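Local coordinates for protein arsenic responsive repressor ArsR (Corynebacterium glutamicum ATCC 13032, PDB 6J0E) that represses transcription in the absence of As(III) and, on binding As(III), is probably released from its operator DNA, as in other ArsR-family regulators, at residues P102-F105 against A106-R109; S28-Y31 against A32-K36; K79-E83 against A84-D88; V90-R94 against V95-R99. All coordinates share one frame; numbering follows the deposited sequence.

Interaction 1. Residues P102-F105 against A106-R109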
loop_
_atom_site.group_PDB
_atom_site.type_symbol
_atom_site.label_atom_id
_atom_site.label_comp_id
_atom_site.label_asym_id
_atom_site.label_seq_id
_atom_site.Cartn_x
_atom_site.Cartn_y
_atom_site.Cartn_z
ATOM N N PRO B 102 8.303 2.333 -10.858
ATOM C CA PRO B 102 7.102 1.545 -10.582
ATOM C C PRO B 102 7.288 0.292 -9.760
ATOM O O PRO B 102 6.332 -0.148 -9.099
ATOM C CB PRO B 102 6.557 1.192 -11.928
ATOM C CG PRO B 102 7.469 1.709 -12.931
ATOM C CD PRO B 102 8.605 2.416 -12.320
ATOM N N GLU B 103 8.446 -0.317 -9.883
ATOM C CA GLU B 103 8.785 -1.564 -9.154
ATOM C C GLU B 103 8.453 -1.643 -7.683
ATOM O O GLU B 103 7.699 -2.552 -7.307
ATOM C CB GLU B 103 10.287 -1.918 -9.380
ATOM C CG GLU B 103 10.575 -2.232 -10.824
ATOM C CD GLU B 103 11.141 -1.014 -11.561
ATOM O OE1 GLU B 103 11.846 -1.160 -12.560
ATOM O OE2 GLU B 103 10.882 0.097 -11.111
ATOM N N LEU B 104 9.037 -0.777 -6.849
ATOM C CA LEU B 104 8.773 -0.806 -5.424
ATOM C C LEU B 104 7.306 -0.579 -5.147
ATOM O O LEU B 104 6.813 -1.070 -4.182
ATOM C CB LEU B 104 9.628 0.152 -4.519
ATOM C CG LEU B 104 11.072 -0.310 -4.342
ATOM C CD1 LEU B 104 11.661 0.714 -3.396
ATOM C CD2 LEU B 104 11.192 -1.700 -3.749
ATOM N N PHE B 105 6.646 0.217 -5.945
ATOM C CA PHE B 105 5.275 0.516 -5.623
ATOM C C PHE B 105 4.483 -0.722 -5.814
ATOM O O PHE B 105 3.586 -0.992 -5.084
ATOM C CB PHE B 105 4.742 1.735 -6.438
ATOM C CG PHE B 105 5.379 3.008 -6.023
ATOM C CD1 PHE B 105 4.986 3.685 -4.813
ATOM C CD2 PHE B 105 6.448 3.573 -6.752
ATOM C CE1 PHE B 105 5.634 4.823 -4.382
ATOM C CE2 PHE B 105 7.033 4.724 -6.316
ATOM C CZ PHE B 105 6.675 5.363 -5.142
ATOM N N ALA B 106 4.737 -1.427 -6.905
ATOM C CA ALA B 106 4.034 -2.722 -7.144
ATOM C C ALA B 106 4.300 -3.736 -6.008
ATOM O O ALA B 106 3.364 -4.417 -5.547
ATOM C CB ALA B 106 4.436 -3.307 -8.480
ATOM N N GLU B 107 5.486 -3.767 -5.497
ATOM C CA GLU B 107 5.819 -4.622 -4.401
ATOM C C GLU B 107 5.007 -4.219 -3.152
ATOM O O GLU B 107 4.462 -5.114 -2.476
ATOM C CB GLU B 107 7.352 -4.517 -3.963
ATOM C CG GLU B 107 8.240 -5.175 -4.988
ATOM C CD GLU B 107 9.604 -5.600 -4.380
ATOM O OE1 GLU B 107 10.017 -5.085 -3.308
ATOM O OE2 GLU B 107 10.281 -6.460 -5.073
ATOM N N LEU B 108 4.963 -2.929 -2.841
ATOM C CA LEU B 108 4.205 -2.377 -1.667
ATOM C C LEU B 108 2.706 -2.685 -1.815
ATOM O O LEU B 108 2.051 -2.985 -0.825
ATOM C CB LEU B 108 4.542 -0.889 -1.340
ATOM C CG LEU B 108 5.944 -0.558 -0.970
ATOM C CD1 LEU B 108 6.018 0.902 -0.647
ATOM C CD2 LEU B 108 6.447 -1.400 0.215
ATOM N N ARG B 109 2.138 -2.521 -3.027
ATOM C CA ARG B 109 0.754 -2.971 -3.276
ATOM C C ARG B 109 0.450 -4.379 -2.923
ATOM O O ARG B 109 -0.616 -4.632 -2.372
ATOM C CB ARG B 109 0.286 -2.685 -4.671
ATOM C CG ARG B 109 0.141 -1.220 -4.929
ATOM C CD ARG B 109 -0.610 -0.943 -6.298
ATOM N NE ARG B 109 -0.105 -1.642 -7.438
ATOM C CZ ARG B 109 0.897 -1.182 -8.217
ATOM N NH1 ARG B 109 1.527 -0.001 -7.902
ATOM N NH2 ARG B 109 1.282 -1.912 -9.181
HETATM O O HOH W 1 3.705 0.237 -9.753
#

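Interaction 2. Residues S28-Y31 against A32-K36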
loop_
_atom_site.group_PDB
_atom_site.type_symbol
_atom_site.label_atom_id
_atom_site.label_comp_id
_atom_site.label_asym_id
_atom_site.label_seq_id
_atom_site.Cartn_x
_atom_site.Cartn_y
_atom_site.Cartn_z
ATOM N N SER B 28 10.701 -8.095 5.541
ATOM C CA SER B 28 9.678 -7.292 6.118
ATOM C C SER B 28 10.188 -6.001 6.849
ATOM O O SER B 28 9.630 -4.947 6.787
ATOM C CB SER B 28 8.859 -8.195 7.072
ATOM O OG SER B 28 9.582 -8.452 8.195
ATOM N N GLU B 29 11.398 -6.066 7.422
ATOM C CA GLU B 29 11.922 -4.892 8.077
ATOM C C GLU B 29 12.230 -3.794 7.003
ATOM O O GLU B 29 11.971 -2.628 7.238
ATOM C CB GLU B 29 13.187 -5.169 8.897
ATOM C CG GLU B 29 13.622 -3.902 9.661
ATOM C CD GLU B 29 14.880 -4.069 10.483
ATOM O OE1 GLU B 29 15.514 -5.158 10.463
ATOM O OE2 GLU B 29 15.204 -3.053 11.126
ATOM N N HIS B 30 12.652 -4.217 5.779
ATOM C CA HIS B 30 12.843 -3.321 4.668
ATOM C C HIS B 30 11.557 -2.687 4.220
ATOM O O HIS B 30 11.508 -1.545 4.000
ATOM C CB HIS B 30 13.552 -4.123 3.544
ATOM C CG HIS B 30 13.831 -3.291 2.350
ATOM N ND1 HIS B 30 14.487 -2.094 2.505
ATOM C CD2 HIS B 30 13.434 -3.387 1.068
ATOM C CE1 HIS B 30 14.535 -1.499 1.316
ATOM N NE2 HIS B 30 13.913 -2.264 0.433
ATOM N N TYR B 31 10.469 -3.515 4.056
ATOM C CA TYR B 31 9.194 -2.969 3.752
ATOM C C TYR B 31 8.755 -1.901 4.753
ATOM O O TYR B 31 8.174 -0.901 4.441
ATOM C CB TYR B 31 8.154 -4.068 3.646
ATOM C CG TYR B 31 8.384 -5.011 2.478
ATOM C CD1 TYR B 31 8.678 -4.447 1.262
ATOM C CD2 TYR B 31 8.330 -6.388 2.600
ATOM C CE1 TYR B 31 8.839 -5.260 0.159
ATOM C CE2 TYR B 31 8.508 -7.204 1.535
ATOM C CZ TYR B 31 8.775 -6.652 0.344
ATOM O OH TYR B 31 8.888 -7.262 -0.932
ATOM N N ALA B 32 8.934 -2.153 6.048
ATOM C CA ALA B 32 8.588 -1.157 7.018
ATOM C C ALA B 32 9.439 0.108 6.913
ATOM O O ALA B 32 8.936 1.217 7.047
ATOM C CB ALA B 32 8.761 -1.762 8.447
ATOM N N ASP B 33 10.756 -0.039 6.605
ATOM C CA ASP B 33 11.531 1.156 6.344
ATOM C C ASP B 33 10.983 1.911 5.124
ATOM O O ASP B 33 10.989 3.049 5.163
ATOM C CB ASP B 33 13.053 0.902 6.107
ATOM C CG ASP B 33 13.740 0.173 7.284
ATOM O OD1 ASP B 33 13.290 0.337 8.418
ATOM O OD2 ASP B 33 14.781 -0.551 7.015
ATOM N N LEU B 34 10.491 1.206 4.099
ATOM C CA LEU B 34 9.935 1.936 2.990
ATOM C C LEU B 34 8.699 2.692 3.385
ATOM O O LEU B 34 8.403 3.744 2.867
ATOM C CB LEU B 34 9.655 0.943 1.811
ATOM C CG LEU B 34 10.938 0.333 1.150
ATOM C CD1 LEU B 34 10.492 -0.611 0.053
ATOM C CD2 LEU B 34 11.739 1.474 0.538
ATOM N N PHE B 35 7.746 2.102 4.180
ATOM C CA PHE B 35 6.574 2.823 4.562
ATOM C C PHE B 35 6.911 4.068 5.448
ATOM O O PHE B 35 6.278 5.102 5.365
ATOM C CB PHE B 35 5.615 1.871 5.358
ATOM C CG PHE B 35 4.967 0.853 4.511
ATOM C CD1 PHE B 35 4.337 1.230 3.374
ATOM C CD2 PHE B 35 4.893 -0.488 4.920
ATOM C CE1 PHE B 35 3.680 0.216 2.624
ATOM C CE2 PHE B 35 4.200 -1.505 4.158
ATOM C CZ PHE B 35 3.636 -1.095 3.030
ATOM N N LYS B 36 8.022 3.978 6.222
ATOM C CA LYS B 36 8.498 5.043 7.052
ATOM C C LYS B 36 8.956 6.225 6.163
ATOM O O LYS B 36 8.525 7.357 6.411
ATOM C CB LYS B 36 9.598 4.459 7.998
ATOM C CG LYS B 36 10.144 5.490 8.908
ATOM C CD LYS B 36 11.036 4.764 9.912
ATOM C CE LYS B 36 11.014 5.478 11.201
ATOM N NZ LYS B 36 11.501 6.864 10.980
HETATM O O HOH W 2 14.335 -0.755 10.741
HETATM O O HOH W 3 15.697 -0.998 4.689
#

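Interaction 3. Residues K79-E83 against A84-D88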
loop_
_atom_site.group_PDB
_atom_site.type_symbol
_atom_site.label_atom_id
_atom_site.label_comp_id
_atom_site.label_asym_id
_atom_site.label_seq_id
_atom_site.Cartn_x
_atom_site.Cartn_y
_atom_site.Cartn_z
ATOM N N LYS B 79 16.350 13.210 -2.544
ATOM C CA LYS B 79 17.522 12.385 -2.252
ATOM C C LYS B 79 16.977 11.128 -1.381
ATOM O O LYS B 79 17.390 10.031 -1.599
ATOM C CB LYS B 79 18.581 13.247 -1.546
ATOM C CG LYS B 79 19.813 12.471 -1.198
ATOM C CD LYS B 79 20.961 13.405 -1.085
ATOM C CE LYS B 79 22.184 12.605 -0.723
ATOM N NZ LYS B 79 22.029 12.103 0.620
ATOM N N LYS B 80 16.146 11.359 -0.378
ATOM C CA LYS B 80 15.675 10.287 0.495
ATOM C C LYS B 80 14.834 9.290 -0.336
ATOM O O LYS B 80 15.031 8.125 -0.202
ATOM C CB LYS B 80 14.863 10.877 1.637
ATOM C CG LYS B 80 15.734 11.754 2.571
ATOM C CD LYS B 80 16.803 10.972 3.329
ATOM C CE LYS B 80 17.452 11.948 4.393
ATOM N NZ LYS B 80 18.552 11.131 4.944
ATOM N N MET B 81 14.018 9.773 -1.270
ATOM C CA MET B 81 13.214 8.918 -2.061
ATOM C C MET B 81 14.017 8.088 -3.091
ATOM O O MET B 81 13.701 6.964 -3.382
ATOM C CB MET B 81 12.058 9.628 -2.703
ATOM C CG MET B 81 11.037 9.957 -1.638
ATOM S SD MET B 81 9.700 10.634 -2.594
ATOM C CE MET B 81 10.279 12.267 -2.601
ATOM N N THR B 82 15.045 8.729 -3.630
ATOM C CA THR B 82 15.982 8.040 -4.546
ATOM C C THR B 82 16.835 6.955 -3.726
ATOM O O THR B 82 17.037 5.963 -4.272
ATOM C CB THR B 82 16.905 9.046 -5.184
ATOM O OG1 THR B 82 16.134 9.926 -6.028
ATOM C CG2 THR B 82 17.938 8.382 -6.052
ATOM N N GLU B 83 17.293 7.276 -2.544
ATOM C CA GLU B 83 18.106 6.302 -1.789
ATOM C C GLU B 83 17.157 5.117 -1.485
ATOM O O GLU B 83 17.584 3.948 -1.302
ATOM C CB GLU B 83 18.648 6.965 -0.574
ATOM C CG GLU B 83 19.790 7.896 -0.931
ATOM C CD GLU B 83 20.093 8.927 0.083
ATOM O OE1 GLU B 83 21.121 9.628 -0.104
ATOM O OE2 GLU B 83 19.473 8.974 1.122
ATOM N N ALA B 84 15.895 5.412 -1.259
ATOM C CA ALA B 84 14.936 4.327 -0.935
ATOM C C ALA B 84 14.582 3.464 -2.092
ATOM O O ALA B 84 13.964 2.399 -1.937
ATOM C CB ALA B 84 13.747 4.884 -0.211
ATOM N N GLY B 85 14.815 3.974 -3.316
ATOM C CA GLY B 85 14.533 3.252 -4.540
ATOM C C GLY B 85 13.177 3.621 -5.193
ATOM O O GLY B 85 12.760 2.976 -6.183
ATOM N N PHE B 86 12.405 4.587 -4.606
ATOM C CA PHE B 86 11.207 5.041 -5.229
ATOM C C PHE B 86 11.388 5.793 -6.557
ATOM O O PHE B 86 10.468 5.866 -7.372
ATOM C CB PHE B 86 10.359 5.909 -4.294
ATOM C CG PHE B 86 9.862 5.151 -3.045
ATOM C CD1 PHE B 86 9.091 4.021 -3.237
ATOM C CD2 PHE B 86 10.178 5.559 -1.784
ATOM C CE1 PHE B 86 8.660 3.282 -2.118
ATOM C CE2 PHE B 86 9.758 4.809 -0.662
ATOM C CZ PHE B 86 8.968 3.757 -0.847
ATOM N N LEU B 87 12.572 6.447 -6.603
ATOM C CA LEU B 87 12.921 7.352 -7.781
ATOM C C LEU B 87 14.287 6.959 -8.239
ATOM O O LEU B 87 15.051 6.390 -7.498
ATOM C CB LEU B 87 13.030 8.826 -7.440
ATOM C CG LEU B 87 11.815 9.383 -6.712
ATOM C CD1 LEU B 87 12.148 10.792 -6.223
ATOM C CD2 LEU B 87 10.504 9.359 -7.463
ATOM N N ASP B 88 14.591 7.347 -9.452
ATOM C CA ASP B 88 16.053 7.320 -9.760
ATOM C C ASP B 88 16.270 8.490 -10.667
ATOM O O ASP B 88 15.348 9.236 -10.930
ATOM C CB ASP B 88 16.556 6.032 -10.381
ATOM C CG ASP B 88 15.929 5.713 -11.668
ATOM O OD1 ASP B 88 15.181 6.473 -12.247
ATOM O OD2 ASP B 88 16.271 4.624 -12.172
HETATM O O HOH W 4 17.126 5.017 -6.764
#

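Interaction 4. Residues V90-R94 against V95-R99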
loop_
_atom_site.group_PDB
_atom_site.type_symbol
_atom_site.label_atom_id
_atom_site.label_comp_id
_atom_site.label_asym_id
_atom_site.label_seq_id
_atom_site.Cartn_x
_atom_site.Cartn_y
_atom_site.Cartn_z
ATOM N N VAL B 90 17.777 10.401 -14.014
ATOM C CA VAL B 90 18.076 10.199 -15.463
ATOM C C VAL B 90 18.562 11.561 -16.042
ATOM O O VAL B 90 18.114 12.611 -15.652
ATOM C CB VAL B 90 16.917 9.584 -16.223
ATOM C CG1 VAL B 90 16.591 8.177 -15.643
ATOM C CG2 VAL B 90 15.760 10.527 -16.180
ATOM N N PRO B 91 19.582 11.536 -16.865
ATOM C CA PRO B 91 20.233 12.766 -17.299
ATOM C C PRO B 91 19.516 13.356 -18.437
ATOM O O PRO B 91 18.965 12.620 -19.222
ATOM C CB PRO B 91 21.567 12.214 -17.867
ATOM C CG PRO B 91 21.264 10.790 -18.256
ATOM C CD PRO B 91 20.424 10.353 -17.154
ATOM N N GLU B 92 19.512 14.662 -18.540
ATOM C CA GLU B 92 19.131 15.302 -19.768
ATOM C C GLU B 92 20.297 16.259 -20.101
ATOM O O GLU B 92 20.395 17.327 -19.528
ATOM C CB GLU B 92 17.758 15.978 -19.619
ATOM C CG GLU B 92 17.045 16.053 -20.963
ATOM C CD GLU B 92 15.555 16.284 -20.858
ATOM O OE1 GLU B 92 14.772 15.453 -21.398
ATOM O OE2 GLU B 92 15.156 17.318 -20.250
ATOM N N GLY B 93 21.272 15.803 -20.918
ATOM C CA GLY B 93 22.501 16.526 -21.026
ATOM C C GLY B 93 23.139 16.515 -19.619
ATOM O O GLY B 93 23.184 15.418 -18.933
ATOM N N ARG B 94 23.545 17.674 -19.119
ATOM C CA ARG B 94 24.024 17.807 -17.769
ATOM C C ARG B 94 22.956 18.146 -16.751
ATOM O O ARG B 94 23.291 18.281 -15.569
ATOM C CB ARG B 94 25.060 18.926 -17.682
ATOM C CG ARG B 94 26.365 18.404 -18.146
ATOM C CD ARG B 94 27.247 19.510 -18.588
ATOM N NE ARG B 94 28.458 18.886 -19.075
ATOM C CZ ARG B 94 29.491 19.561 -19.542
ATOM N NH1 ARG B 94 29.433 20.877 -19.688
ATOM N NH2 ARG B 94 30.590 18.926 -19.900
ATOM N N VAL B 95 21.690 18.301 -17.153
ATOM C CA VAL B 95 20.683 18.514 -16.127
ATOM C C VAL B 95 20.205 17.164 -15.549
ATOM O O VAL B 95 19.951 16.208 -16.292
ATOM C CB VAL B 95 19.522 19.252 -16.716
ATOM C CG1 VAL B 95 18.508 19.502 -15.638
ATOM C CG2 VAL B 95 20.061 20.567 -17.272
ATOM N N VAL B 96 20.071 17.094 -14.229
ATOM C CA VAL B 96 19.591 15.842 -13.572
ATOM C C VAL B 96 18.054 15.895 -13.428
ATOM O O VAL B 96 17.537 16.819 -12.803
ATOM C CB VAL B 96 20.155 15.694 -12.174
ATOM C CG1 VAL B 96 19.494 14.505 -11.453
ATOM C CG2 VAL B 96 21.696 15.483 -12.157
ATOM N N LEU B 97 17.333 14.889 -14.004
ATOM C CA LEU B 97 15.867 14.744 -13.792
ATOM C C LEU B 97 15.612 13.576 -12.825
ATOM O O LEU B 97 16.432 12.678 -12.664
ATOM C CB LEU B 97 15.165 14.457 -15.033
ATOM C CG LEU B 97 15.514 15.441 -16.176
ATOM C CD1 LEU B 97 14.853 14.988 -17.433
ATOM C CD2 LEU B 97 15.161 16.813 -15.753
ATOM N N HIS B 98 14.441 13.597 -12.165
ATOM C CA HIS B 98 14.046 12.459 -11.321
ATOM C C HIS B 98 12.823 11.802 -11.858
ATOM O O HIS B 98 11.910 12.480 -12.309
ATOM C CB HIS B 98 13.757 13.058 -9.967
ATOM C CG HIS B 98 14.975 13.182 -9.156
ATOM N ND1 HIS B 98 15.741 14.270 -9.193
ATOM C CD2 HIS B 98 15.573 12.322 -8.287
ATOM C CE1 HIS B 98 16.776 14.135 -8.391
ATOM N NE2 HIS B 98 16.657 12.983 -7.752
ATOM N N ARG B 99 12.802 10.460 -11.876
ATOM C CA ARG B 99 11.618 9.777 -12.345
ATOM C C ARG B 99 11.252 8.665 -11.355
ATOM O O ARG B 99 12.094 7.920 -10.813
ATOM C CB ARG B 99 11.753 9.177 -13.721
ATOM C CG ARG B 99 13.013 8.426 -13.845
ATOM C CD ARG B 99 12.890 7.302 -14.938
ATOM N NE ARG B 99 14.083 6.495 -14.749
ATOM C CZ ARG B 99 14.582 5.618 -15.598
ATOM N NH1 ARG B 99 13.988 5.378 -16.745
ATOM N NH2 ARG B 99 15.707 5.017 -15.272
#

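Interaction 1. Residues P102-F105 against A106-R109
P102 sends its carbonyl forward to A106, where N of A106 is hydrogen-bonded to O of P102 at 3.0 Å. The same P102 O has a second partner, a water that donates to it and accepts from R109 NH1 at 2.9 Å. That water lies in the plane of the R109 guanidinium, at its edge, so R109 is tied back to the first turn through solvent. E103 contributes its carbonyl to E107 N, while its carboxylate turns back to form a salt bridge with R101. Next comes L104, whose CD2 meets E107 OE1 at 3.6 Å; the leucine and the glutamate cross obliquely, and E107 OE1 also makes a weak hydrogen bond to Y31 OH on helix 28-38. L104 O accepts from L108 N, with CG of L108 leaning over that oxygen at 3.4 Å. Last in line, F105 offers its carbonyl to R109 N. The arginine chain bends at chi3 (-50°), which folds the guanidinium back over its own helix: F105 O comes to one face, 3.6 Å from R109 NH1, and A106 CA lies 3.4 Å above the plane, toward its rim. NH1 is gripped twice, by the water and by L112 O of the second subunit, which should restrain the group. F105 and L108 also pack on that L112. Four successive i to i+4 backbone bonds mark a regular alpha helix, here the amphipathic helix 102-111 that follows the wing of a winged-helix repressor and packs at the dimer interface.

Interaction 2. Residues S28-Y31 against A32-K36
Helix 28-38, an alpha helix on the dimer face of this winged-helix repressor, carries H30 across L34 one turn later, with E29 and D33 joined through a water. Y31, A32 and F35 pack against the second subunit. Backbone bonds from A32, D33, L34 and F35 to the carbonyls four residues earlier hold the turns; F35 N, for example, is 3.0 Å from Y31 O, and that oxygen also lies 3.3 Å from F35 CD2, obliquely to the ring. With CG of H30 anti to the backbone N (chi1 -179°), the imidazole swings forward along the helix and L34 comes over one of its faces. This is a CH-pi contact, L34 CG lying 4.2 Å from the ring centroid and displaced toward the rim, while L34 CD1 approaches H30 NE2 at 3.8 Å. L34 itself also packs on L104 of helix 102-111. On the polar side, E29 OE2 and D33 OD1 are 4.7 Å apart, and the shared water donates to both, which should ease the repulsion between them. A second water, lying in the imidazole plane at its edge, is 2.7 Å from H30 ND1 and donates to D33 OD2 at 2.5 Å.

Interaction 3. Residues K79-E83 against A84-D88
The ring of F86 is approached obliquely by the carbonyl oxygen of M81, which stands 4.1 Å from its CD2; the ring of F105, inclined at about 35°, meets it from helix 102-111. Another flat group, the E83 carboxylate, is met on the syn side of OE1 by K79 NZ at 2.7 Å, 22° out of the plane, a salt bridge one turn back. Where helix 71-83 ends, A84 N still bonds to K80 O, but G85 takes positive phi (97°) and the chain closes in a Schellman motif. G85 N is 3.1 Å from T82 O, coming from above the carbonyl plane, and makes a weak bond to M81 O. F86 N and L87 N add weak bonds to that same M81 oxygen. Beyond the turn, L87 packs on the last helical turn, its CD1 3.7 Å from M81 CB and its CB 3.6 Å from T82 OG1, a hydroxyl that bonds to L78 O. T82 and L87 side chains cross at about a right angle, and one water donates to both T82 O and L87 O. M81 O thus takes three weak bonds, so the helix end is capped by several long or bent bonds where helix gives way to strand 87-92.

Interaction 4. Residues V90-R94 against V95-R99
This is the tip of a two-stranded antiparallel hairpin, strands 87-92 and 95-100, the wing of the winged-helix fold, lying largely on the surface. A type II' turn from E92 to V95 reverses the chain, with G93 at positive phi. V90 and L97 form a hydrogen-bonded pair, L97 N reaching V90 O at 2.9 Å, and V90 N answers to L97 O. P91 faces V96 in a non-hydrogen-bonded pair, and the hydrogen-bonded pair of E92 and V95 follows at the turn. There E92 N meets V95 O at 2.8 Å, and V95 N bonds back to E92 O. One face of the ribbon carries V90, E92, V95 and L97, and the side-chain contacts gather there, with R99 reaching toward V90. E92 lies obliquely across L97, its OE2 3.7 Å from L97 CD1; V90 CG2 touches L97 CB at 4.1 Å, the two side chains crossing at about a right angle. P57 packs against V90, L97 and R99. R99 swings back toward V90 because its CG sits between the backbone N and the carbonyl carbon (chi1 47°), and its NE forms a salt bridge with D88 OD1. V90 CG1 lies over one face of the guanidinium, offset toward its rim, in a tight approach of 3.1 Å to R99 NE.

Overall arrangement
Interactions 1, 2 and 3 meet in one hydrophobic cluster. L104 CD1 of interaction 1 is 3.9 Å from L34 CD1 of interaction 2, and F105 CZ is 3.4 Å from F86 CD1 of interaction 3. Interactions 1 and 2 both touch the second subunit, so the cluster reaches the dimer interface. Interaction 3 leads directly into interaction 4 through strand 87-92, with centres about 14 Å apart, whereas interactions 2 and 4 do not touch, their nearest atoms being about 13 Å apart. A51, G54 and C55 line an arsenic pocket. The side chains of P102, R99 and L87 lie about 8, 10 and 11 Å, respectively, from a bound arsenic.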